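Local structure of fumarase E (3C8G) at residues D10-Q15 with L161-T166; Q35-F40 with D71-L76; P42-D47 with L80-K85. The protein probably catalyses the addition of water to fumarate to form malate, and forms a homodimer. One frame throughout, in Å; residues are numbered along the deposited sequence.

Contact 1 (D10-Q15 with L161-T166); sequences DDVLEQ and LAVTTT
Leu-13 with Thr-164, and Val-12 with Val-163, meet without any ring or other flat side chain between them; the flat groups lie to the side, within each helix. On helix 9-17, Gln-15 bonds back one turn to Asp-11: NE2 of Gln-15 reaches OD2 of Asp-11 at 3.2 Å, with the acceptor almost in the amide plane. The donor comes to the syn side of the carboxylate but stands 33° out of its plane. On helix 158-166 the peptide carbonyls of Leu-161 and Ala-162 are each gripped twice. Thr-165 OG1 lies 3.2 Å from Leu-161 O, which also takes Thr-165 N on the opposite face of the carbonyl plane; Thr-166 OG1 and N share Ala-162 O in the same way, the hydroxyl at 3.0 Å.

The contact itself is small. CG1 of Val-12, roughly anti to its backbone N (chi1 159°), meets CG2 of Val-163 at 4.3 Å. Nearer the surface, CD2 of Leu-13 rests against OG1 of Thr-164 at 3.5 Å, methyl against hydroxyl, a van der Waals touch. Val-163 also lies on Phe-94 of helix 85-103, and Val-12 on Ile-32 of helix 29-40. Two helices joined through a few branched side chains illustrate how an all-helical fold, here that of the MtlR/FumE family, brings the first and last helices of its chain side by side.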
loop_
_atom_site.group_PDB
_atom_site.type_symbol
_atom_site.label_atom_id
_atom_site.label_comp_id
_atom_site.label_asym_id
_atom_site.label_seq_id
_atom_site.Cartn_x
_atom_site.Cartn_y
_atom_site.Cartn_z
ATOM N N ASP B 10 21.832 2.880 -20.301
ATOM C CA ASP B 10 23.276 2.814 -20.522
ATOM C C ASP B 10 24.006 2.700 -19.188
ATOM O O ASP B 10 25.027 2.011 -19.072
ATOM C CB ASP B 10 23.773 4.034 -21.314
ATOM C CG ASP B 10 25.012 3.725 -22.154
ATOM O OD1 ASP B 10 25.995 3.186 -21.592
ATOM O OD2 ASP B 10 25.003 4.030 -23.374
ATOM N N ASP B 11 23.463 3.377 -18.182
ATOM C CA ASP B 11 23.927 3.229 -16.811
ATOM C C ASP B 11 23.478 1.879 -16.179
ATOM O O ASP B 11 24.094 1.389 -15.231
ATOM C CB ASP B 11 23.494 4.451 -15.981
ATOM C CG ASP B 11 23.598 4.218 -14.478
ATOM O OD1 ASP B 11 22.542 3.984 -13.845
ATOM O OD2 ASP B 11 24.724 4.250 -13.930
ATOM N N VAL B 12 22.424 1.270 -16.711
ATOM C CA VAL B 12 21.945 -0.001 -16.180
ATOM C C VAL B 12 22.793 -1.162 -16.696
ATOM O O VAL B 12 23.082 -2.114 -15.958
ATOM C CB VAL B 12 20.444 -0.181 -16.473
ATOM C CG1 VAL B 12 20.021 -1.652 -16.401
ATOM C CG2 VAL B 12 19.631 0.669 -15.507
ATOM N N LEU B 13 23.208 -1.052 -17.958
ATOM C CA LEU B 13 24.103 -2.018 -18.589
ATOM C C LEU B 13 25.506 -2.001 -17.992
ATOM O O LEU B 13 26.126 -3.056 -17.865
ATOM C CB LEU B 13 24.177 -1.780 -20.103
ATOM C CG LEU B 13 23.245 -2.525 -21.073
ATOM C CD1 LEU B 13 23.858 -3.831 -21.660
ATOM C CD2 LEU B 13 21.885 -2.784 -20.433
ATOM N N GLU B 14 26.014 -0.815 -17.640
ATOM C CA GLU B 14 27.363 -0.716 -17.050
ATOM C C GLU B 14 27.369 -1.421 -15.700
ATOM O O GLU B 14 28.229 -2.279 -15.438
ATOM C CB GLU B 14 27.866 0.747 -16.933
ATOM C CG GLU B 14 28.946 0.984 -15.826
ATOM C CD GLU B 14 30.021 2.054 -16.157
ATOM O OE1 GLU B 14 30.045 2.602 -17.289
ATOM O OE2 GLU B 14 30.868 2.335 -15.271
ATOM N N GLN B 15 26.390 -1.073 -14.867
ATOM C CA GLN B 15 26.259 -1.662 -13.553
ATOM C C GLN B 15 26.147 -3.184 -13.626
ATOM O O GLN B 15 26.860 -3.879 -12.917
ATOM C CB GLN B 15 25.061 -1.072 -12.827
ATOM C CG GLN B 15 25.340 0.230 -12.126
ATOM C CD GLN B 15 24.090 0.823 -11.499
ATOM O OE1 GLN B 15 23.446 0.213 -10.640
ATOM N NE2 GLN B 15 23.740 2.021 -11.927
ATOM N N LEU B 161 19.388 -8.923 -20.580
ATOM C CA LEU B 161 18.236 -8.685 -21.468
ATOM C C LEU B 161 16.930 -8.610 -20.669
ATOM O O LEU B 161 16.101 -7.718 -20.907
ATOM C CB LEU B 161 18.172 -9.752 -22.570
ATOM C CG LEU B 161 17.291 -9.673 -23.839
ATOM C CD1 LEU B 161 15.891 -10.319 -23.618
ATOM C CD2 LEU B 161 17.201 -8.250 -24.431
ATOM N N ALA B 162 16.764 -9.514 -19.700
ATOM C CA ALA B 162 15.504 -9.586 -18.931
ATOM C C ALA B 162 15.231 -8.350 -18.060
ATOM O O ALA B 162 14.086 -7.901 -17.977
ATOM C CB ALA B 162 15.437 -10.843 -18.086
ATOM N N VAL B 163 16.255 -7.803 -17.405
ATOM C CA VAL B 163 15.960 -6.644 -16.580
ATOM C C VAL B 163 15.730 -5.437 -17.483
ATOM O O VAL B 163 14.800 -4.648 -17.289
ATOM C CB VAL B 163 16.961 -6.397 -15.387
ATOM C CG1 VAL B 163 17.779 -7.630 -15.088
ATOM C CG2 VAL B 163 17.816 -5.223 -15.611
ATOM N N THR B 164 16.566 -5.350 -18.499
ATOM C CA THR B 164 16.553 -4.282 -19.462
ATOM C C THR B 164 15.191 -4.190 -20.184
ATOM O O THR B 164 14.709 -3.083 -20.448
ATOM C CB THR B 164 17.749 -4.484 -20.419
ATOM O OG1 THR B 164 18.419 -3.240 -20.655
ATOM C CG2 THR B 164 17.363 -5.161 -21.715
ATOM N N THR B 165 14.564 -5.343 -20.460
ATOM C CA THR B 165 13.263 -5.356 -21.139
ATOM C C THR B 165 12.105 -5.118 -20.157
ATOM O O THR B 165 11.060 -4.586 -20.534
ATOM C CB THR B 165 13.036 -6.625 -22.036
ATOM O OG1 THR B 165 12.953 -7.772 -21.214
ATOM C CG2 THR B 165 14.196 -6.849 -22.989
ATOM N N THR B 166 12.314 -5.490 -18.901
ATOM C CA THR B 166 11.376 -5.160 -17.820
ATOM C C THR B 166 11.298 -3.639 -17.577
ATOM O O THR B 166 10.216 -3.054 -17.599
ATOM C CB THR B 166 11.734 -5.930 -16.533
ATOM O OG1 THR B 166 11.421 -7.313 -16.710
ATOM C CG2 THR B 166 10.944 -5.412 -15.340
#

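Contact 2 (Q35-F40 with D71-L76); sequences QGIRQF and DVALRL
Between segments 35-40 and 71-76, both apolar contacts are made by Ile-37, and each of its two branches has its own partner. CG2 of Ile-37, which lies anti to the backbone N while CG1 stays beside that N (chi1 -74°), meets CB of Ala-73 at 3.6 Å. CD1 of Ile-37, the end of the other branch, lies 3.8 Å from CD2 of Leu-74, and these two side chains cross at about a right angle. The small side chain of Ala-73 is consistent with a close approach here, the CA atoms of Ile-37 and Ala-73 being 7.2 Å apart. This is buried helix-helix packing in an all-helical fold, and it joins two segments separated by 30 residues of chain that are mostly not helical. Leu-74 also packs on Tyr-88, Ile-91 and Thr-92 of helix 85-103.

The polar interactions lie around this apolar centre: Arg-38 NE forms a salt bridge with OD1 of Asp-68, just ahead of helix 70-79, while Asp-71 bonds to helix 85-103 through OD1 with Ser-95 OG and OD2 with His-99 NE2. Subunit packing makes the third class: Val-72 and Leu-76 rest on an apolar and an aromatic side chain of a neighbouring subunit.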
loop_
_atom_site.group_PDB
_atom_site.type_symbol
_atom_site.label_atom_id
_atom_site.label_comp_id
_atom_site.label_asym_id
_atom_site.label_seq_id
_atom_site.Cartn_x
_atom_site.Cartn_y
_atom_site.Cartn_z
ATOM N N GLN B 35 14.026 0.493 -7.995
ATOM C CA GLN B 35 13.993 1.883 -8.437
ATOM C C GLN B 35 13.208 2.100 -9.730
ATOM O O GLN B 35 12.486 3.093 -9.841
ATOM C CB GLN B 35 15.382 2.552 -8.446
ATOM C CG GLN B 35 15.563 3.667 -7.294
ATOM C CD GLN B 35 15.184 3.179 -5.857
ATOM O OE1 GLN B 35 14.171 3.609 -5.289
ATOM N NE2 GLN B 35 15.993 2.266 -5.296
ATOM N N GLY B 36 13.317 1.158 -10.673
ATOM C CA GLY B 36 12.454 1.156 -11.846
ATOM C C GLY B 36 10.977 1.186 -11.474
ATOM O O GLY B 36 10.204 1.978 -12.017
ATOM N N ILE B 37 10.597 0.322 -10.537
ATOM C CA ILE B 37 9.228 0.225 -10.050
ATOM C C ILE B 37 8.831 1.540 -9.354
ATOM O O ILE B 37 7.731 2.068 -9.569
ATOM C CB ILE B 37 9.080 -0.997 -9.088
ATOM C CG1 ILE B 37 9.093 -2.321 -9.872
ATOM C CG2 ILE B 37 7.835 -0.892 -8.234
ATOM C CD1 ILE B 37 7.800 -2.601 -10.697
ATOM N N ARG B 38 9.750 2.074 -8.546
ATOM C CA ARG B 38 9.482 3.256 -7.733
ATOM C C ARG B 38 9.315 4.537 -8.548
ATOM O O ARG B 38 8.598 5.420 -8.122
ATOM C CB ARG B 38 10.557 3.441 -6.650
ATOM C CG ARG B 38 10.284 2.687 -5.330
ATOM C CD ARG B 38 11.459 2.850 -4.326
ATOM N NE ARG B 38 11.230 3.778 -3.208
ATOM C CZ ARG B 38 10.049 4.033 -2.628
ATOM N NH1 ARG B 38 9.981 4.877 -1.604
ATOM N NH2 ARG B 38 8.937 3.443 -3.047
ATOM N N GLN B 39 9.982 4.646 -9.701
ATOM C CA GLN B 39 9.788 5.795 -10.597
ATOM C C GLN B 39 8.398 5.707 -11.239
ATOM O O GLN B 39 7.780 6.733 -11.503
ATOM C CB GLN B 39 10.894 5.923 -11.680
ATOM C CG GLN B 39 12.192 5.149 -11.383
ATOM C CD GLN B 39 13.508 5.917 -11.651
ATOM O OE1 GLN B 39 13.936 6.084 -12.801
ATOM N NE2 GLN B 39 14.173 6.340 -10.571
ATOM N N PHE B 40 7.910 4.489 -11.453
ATOM C CA PHE B 40 6.602 4.246 -12.051
ATOM C C PHE B 40 5.452 4.610 -11.127
ATOM O O PHE B 40 4.462 5.153 -11.569
ATOM C CB PHE B 40 6.481 2.776 -12.460
ATOM C CG PHE B 40 5.169 2.419 -13.122
ATOM C CD1 PHE B 40 4.103 1.935 -12.369
ATOM C CD2 PHE B 40 5.015 2.537 -14.504
ATOM C CE1 PHE B 40 2.895 1.600 -12.984
ATOM C CE2 PHE B 40 3.811 2.211 -15.134
ATOM C CZ PHE B 40 2.757 1.740 -14.385
ATOM N N ASP B 71 7.945 -6.031 -3.321
ATOM C CA ASP B 71 6.798 -6.939 -3.346
ATOM C C ASP B 71 5.479 -6.154 -3.263
ATOM O O ASP B 71 4.635 -6.273 -4.172
ATOM C CB ASP B 71 6.898 -8.010 -2.250
ATOM C CG ASP B 71 8.244 -8.758 -2.253
ATOM O OD1 ASP B 71 8.850 -8.969 -3.336
ATOM O OD2 ASP B 71 8.692 -9.152 -1.144
ATOM N N VAL B 72 5.311 -5.338 -2.209
ATOM C CA VAL B 72 4.055 -4.601 -2.003
ATOM C C VAL B 72 3.838 -3.605 -3.136
ATOM O O VAL B 72 2.715 -3.474 -3.653
ATOM C CB VAL B 72 3.880 -3.951 -0.578
ATOM C CG1 VAL B 72 4.713 -4.668 0.484
ATOM C CG2 VAL B 72 4.183 -2.476 -0.591
ATOM N N ALA B 73 4.911 -2.946 -3.562
ATOM C CA ALA B 73 4.864 -2.127 -4.786
ATOM C C ALA B 73 4.344 -2.876 -6.041
ATOM O O ALA B 73 3.532 -2.334 -6.801
ATOM C CB ALA B 73 6.208 -1.536 -5.058
ATOM N N LEU B 74 4.828 -4.100 -6.267
ATOM C CA LEU B 74 4.415 -4.886 -7.433
ATOM C C LEU B 74 2.955 -5.239 -7.291
ATOM O O LEU B 74 2.140 -4.968 -8.177
ATOM C CB LEU B 74 5.209 -6.181 -7.554
ATOM C CG LEU B 74 6.485 -6.178 -8.362
ATOM C CD1 LEU B 74 7.187 -7.519 -8.139
ATOM C CD2 LEU B 74 6.183 -5.923 -9.838
ATOM N N ARG B 75 2.633 -5.836 -6.160
ATOM C CA ARG B 75 1.259 -6.165 -5.873
ATOM C C ARG B 75 0.330 -4.958 -6.068
ATOM O O ARG B 75 -0.744 -5.114 -6.654
ATOM C CB ARG B 75 1.148 -6.789 -4.494
ATOM C CG ARG B 75 1.684 -8.198 -4.526
ATOM C CD ARG B 75 1.557 -8.882 -3.212
ATOM N NE ARG B 75 2.829 -8.911 -2.500
ATOM C CZ ARG B 75 3.222 -9.924 -1.732
ATOM N NH1 ARG B 75 2.455 -11.000 -1.605
ATOM N NH2 ARG B 75 4.376 -9.868 -1.101
ATOM N N LEU B 76 0.762 -3.759 -5.655
ATOM C CA LEU B 76 -0.078 -2.559 -5.830
ATOM C C LEU B 76 -0.364 -2.313 -7.315
ATOM O O LEU B 76 -1.515 -2.163 -7.711
ATOM C CB LEU B 76 0.546 -1.313 -5.177
ATOM C CG LEU B 76 -0.330 -0.320 -4.401
ATOM C CD1 LEU B 76 0.079 1.105 -4.687
ATOM C CD2 LEU B 76 -1.786 -0.458 -4.674
#

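Contact 3 (P42-D47 with L80-K85); sequences PSLFVD and LGKMDK
Leu-44 and Leu-80 have nearly the same first torsion, -56° and -57°, which sets each CG beside its own backbone N and anti to the carbonyl carbon. From those positions the two side chains approach at a slant, and CD2 of Leu-44 comes to 3.8 Å from CD1 of Leu-80. CD2 of Leu-44 also lies 3.5 Å from CD of Lys-82, in the aliphatic part of that side chain. Leu-44 and Lys-82 run past each other in opposite directions, and the lysine touches with its hydrocarbon chain, which bends at the last torsion before NZ. CB of Leu-44 also stands 4.0 Å above the ring plane of Phe-45, over the centre of one face.

The backbone turn that brings Leu-80 and Lys-82 to the same leucine is a Schellman motif ending helix 70-79. Gly-81 is its C-prime residue, with phi at 63°, and the N of Lys-82 returns to Ile-77 O. At the surface of the subunit, where Leu-80 and Phe-45 also touch a neighbouring subunit, the contact joins the short 3-10 segment following helix 29-40 to the link between helix 70-79 and helix 85-103.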
loop_
_atom_site.group_PDB
_atom_site.type_symbol
_atom_site.label_atom_id
_atom_site.label_comp_id
_atom_site.label_asym_id
_atom_site.label_seq_id
_atom_site.Cartn_x
_atom_site.Cartn_y
_atom_site.Cartn_z
ATOM N N PRO B 42 4.345 6.990 -9.118
ATOM C CA PRO B 42 3.593 8.252 -9.329
ATOM C C PRO B 42 2.493 8.164 -10.378
ATOM O O PRO B 42 1.458 8.818 -10.236
ATOM C CB PRO B 42 4.667 9.231 -9.809
ATOM C CG PRO B 42 5.941 8.706 -9.205
ATOM C CD PRO B 42 5.805 7.221 -9.086
ATOM N N SER B 43 2.743 7.364 -11.415
ATOM C CA SER B 43 1.802 7.106 -12.517
ATOM C C SER B 43 0.447 6.659 -12.041
ATOM O O SER B 43 -0.540 6.831 -12.752
ATOM C CB SER B 43 2.320 5.985 -13.402
ATOM O OG SER B 43 2.945 6.522 -14.520
ATOM N N LEU B 44 0.408 6.040 -10.867
ATOM C CA LEU B 44 -0.823 5.465 -10.372
ATOM C C LEU B 44 -1.657 6.506 -9.682
ATOM O O LEU B 44 -2.797 6.257 -9.324
ATOM C CB LEU B 44 -0.516 4.380 -9.355
ATOM C CG LEU B 44 0.388 3.273 -9.830
ATOM C CD1 LEU B 44 1.008 2.640 -8.592
ATOM C CD2 LEU B 44 -0.422 2.284 -10.661
ATOM N N PHE B 45 -1.066 7.667 -9.462
ATOM C CA PHE B 45 -1.654 8.640 -8.579
ATOM C C PHE B 45 -1.908 9.974 -9.275
ATOM O O PHE B 45 -1.244 10.328 -10.253
ATOM C CB PHE B 45 -0.751 8.815 -7.363
ATOM C CG PHE B 45 -0.516 7.543 -6.577
ATOM C CD1 PHE B 45 -1.588 6.744 -6.156
ATOM C CD2 PHE B 45 0.773 7.163 -6.208
ATOM C CE1 PHE B 45 -1.370 5.577 -5.398
ATOM C CE2 PHE B 45 0.984 6.004 -5.445
ATOM C CZ PHE B 45 -0.097 5.220 -5.044
ATOM N N VAL B 46 -2.885 10.695 -8.757
ATOM C CA VAL B 46 -3.256 12.018 -9.212
ATOM C C VAL B 46 -2.034 12.943 -9.283
ATOM O O VAL B 46 -1.240 12.979 -8.346
ATOM C CB VAL B 46 -4.333 12.563 -8.248
ATOM C CG1 VAL B 46 -4.587 14.058 -8.433
ATOM C CG2 VAL B 46 -5.620 11.749 -8.398
ATOM N N ASP B 47 -1.877 13.663 -10.402
ATOM C CA ASP B 47 -0.769 14.635 -10.605
ATOM C C ASP B 47 -1.183 16.049 -10.220
ATOM O O ASP B 47 -0.380 16.815 -9.699
ATOM C CB ASP B 47 -0.327 14.718 -12.084
ATOM C CG ASP B 47 -0.575 13.439 -12.860
ATOM O OD1 ASP B 47 -0.128 12.363 -12.397
ATOM O OD2 ASP B 47 -1.203 13.516 -13.946
ATOM N N LEU B 80 -4.156 -2.706 -9.144
ATOM C CA LEU B 80 -4.832 -1.636 -9.854
ATOM C C LEU B 80 -4.971 -1.927 -11.352
ATOM O O LEU B 80 -5.360 -1.045 -12.129
ATOM C CB LEU B 80 -4.125 -0.302 -9.615
ATOM C CG LEU B 80 -3.987 0.135 -8.156
ATOM C CD1 LEU B 80 -2.931 1.227 -7.992
ATOM C CD2 LEU B 80 -5.329 0.559 -7.595
ATOM N N GLY B 81 -4.658 -3.167 -11.743
ATOM C CA GLY B 81 -4.780 -3.632 -13.125
ATOM C C GLY B 81 -3.881 -2.869 -14.061
ATOM O O GLY B 81 -4.284 -2.487 -15.139
ATOM N N LYS B 82 -2.643 -2.653 -13.660
ATOM C CA LYS B 82 -1.809 -1.713 -14.398
ATOM C C LYS B 82 -0.518 -2.304 -14.929
ATOM O O LYS B 82 0.366 -1.602 -15.391
ATOM C CB LYS B 82 -1.600 -0.429 -13.589
ATOM C CG LYS B 82 -2.831 0.472 -13.646
ATOM C CD LYS B 82 -2.432 1.916 -13.470
ATOM C CE LYS B 82 -3.466 2.849 -14.038
ATOM N NZ LYS B 82 -4.828 2.526 -13.535
HETATM N N MSE B 83 -0.472 -3.625 -14.900
HETATM C CA MSE B 83 0.665 -4.408 -15.343
HETATM C C MSE B 83 0.082 -5.755 -15.751
HETATM O O MSE B 83 -0.807 -6.257 -15.057
HETATM C CB MSE B 83 1.610 -4.566 -14.165
HETATM C CG MSE B 83 2.601 -5.689 -14.256
HETATM SE SE MSE B 83 3.718 -5.618 -12.656
HETATM C CE MSE B 83 4.983 -4.237 -13.255
ATOM N N ASP B 84 0.524 -6.344 -16.864
ATOM C CA ASP B 84 -0.108 -7.631 -17.230
ATOM C C ASP B 84 0.606 -8.807 -16.564
ATOM O O ASP B 84 1.653 -8.598 -15.947
ATOM C CB ASP B 84 -0.397 -7.796 -18.747
ATOM C CG ASP B 84 0.841 -7.667 -19.593
ATOM O OD1 ASP B 84 0.744 -7.883 -20.832
ATOM O OD2 ASP B 84 1.915 -7.351 -19.017
ATOM N N LYS B 85 0.010 -10.002 -16.631
ATOM C CA LYS B 85 0.511 -11.179 -15.885
ATOM C C LYS B 85 2.006 -11.538 -16.107
ATOM O O LYS B 85 2.713 -11.859 -15.143
ATOM C CB LYS B 85 -0.339 -12.431 -16.143
ATOM C CG LYS B 85 0.244 -13.716 -15.444
ATOM C CD LYS B 85 -0.162 -15.064 -16.110
ATOM C CE LYS B 85 -1.529 -15.554 -15.609
ATOM N NZ LYS B 85 -2.069 -16.682 -16.426
#

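In the fold
Contacts 2 and 3 form one continuous region: their centres are about 10 Å apart, and their segments alternate along the chain as helices 29-40 and 70-79 run on into their following loops. Selenomethionine Met-83 joins them, its SE 3.8 Å from CD2 of Leu-74 and its CE 4.1 Å from CD1 of Ile-37. A second junction sets CD1 of Leu-76 4.1 Å from CZ of Phe-45. Contact 1 lies apart, its centre about 17 Å from that of contact 2 and about 22 Å from that of contact 3, yet its segments enclose both in sequence. Helix 85-103 links the groups, since Ile-91 touches Thr-166, Leu-74 and Met-83.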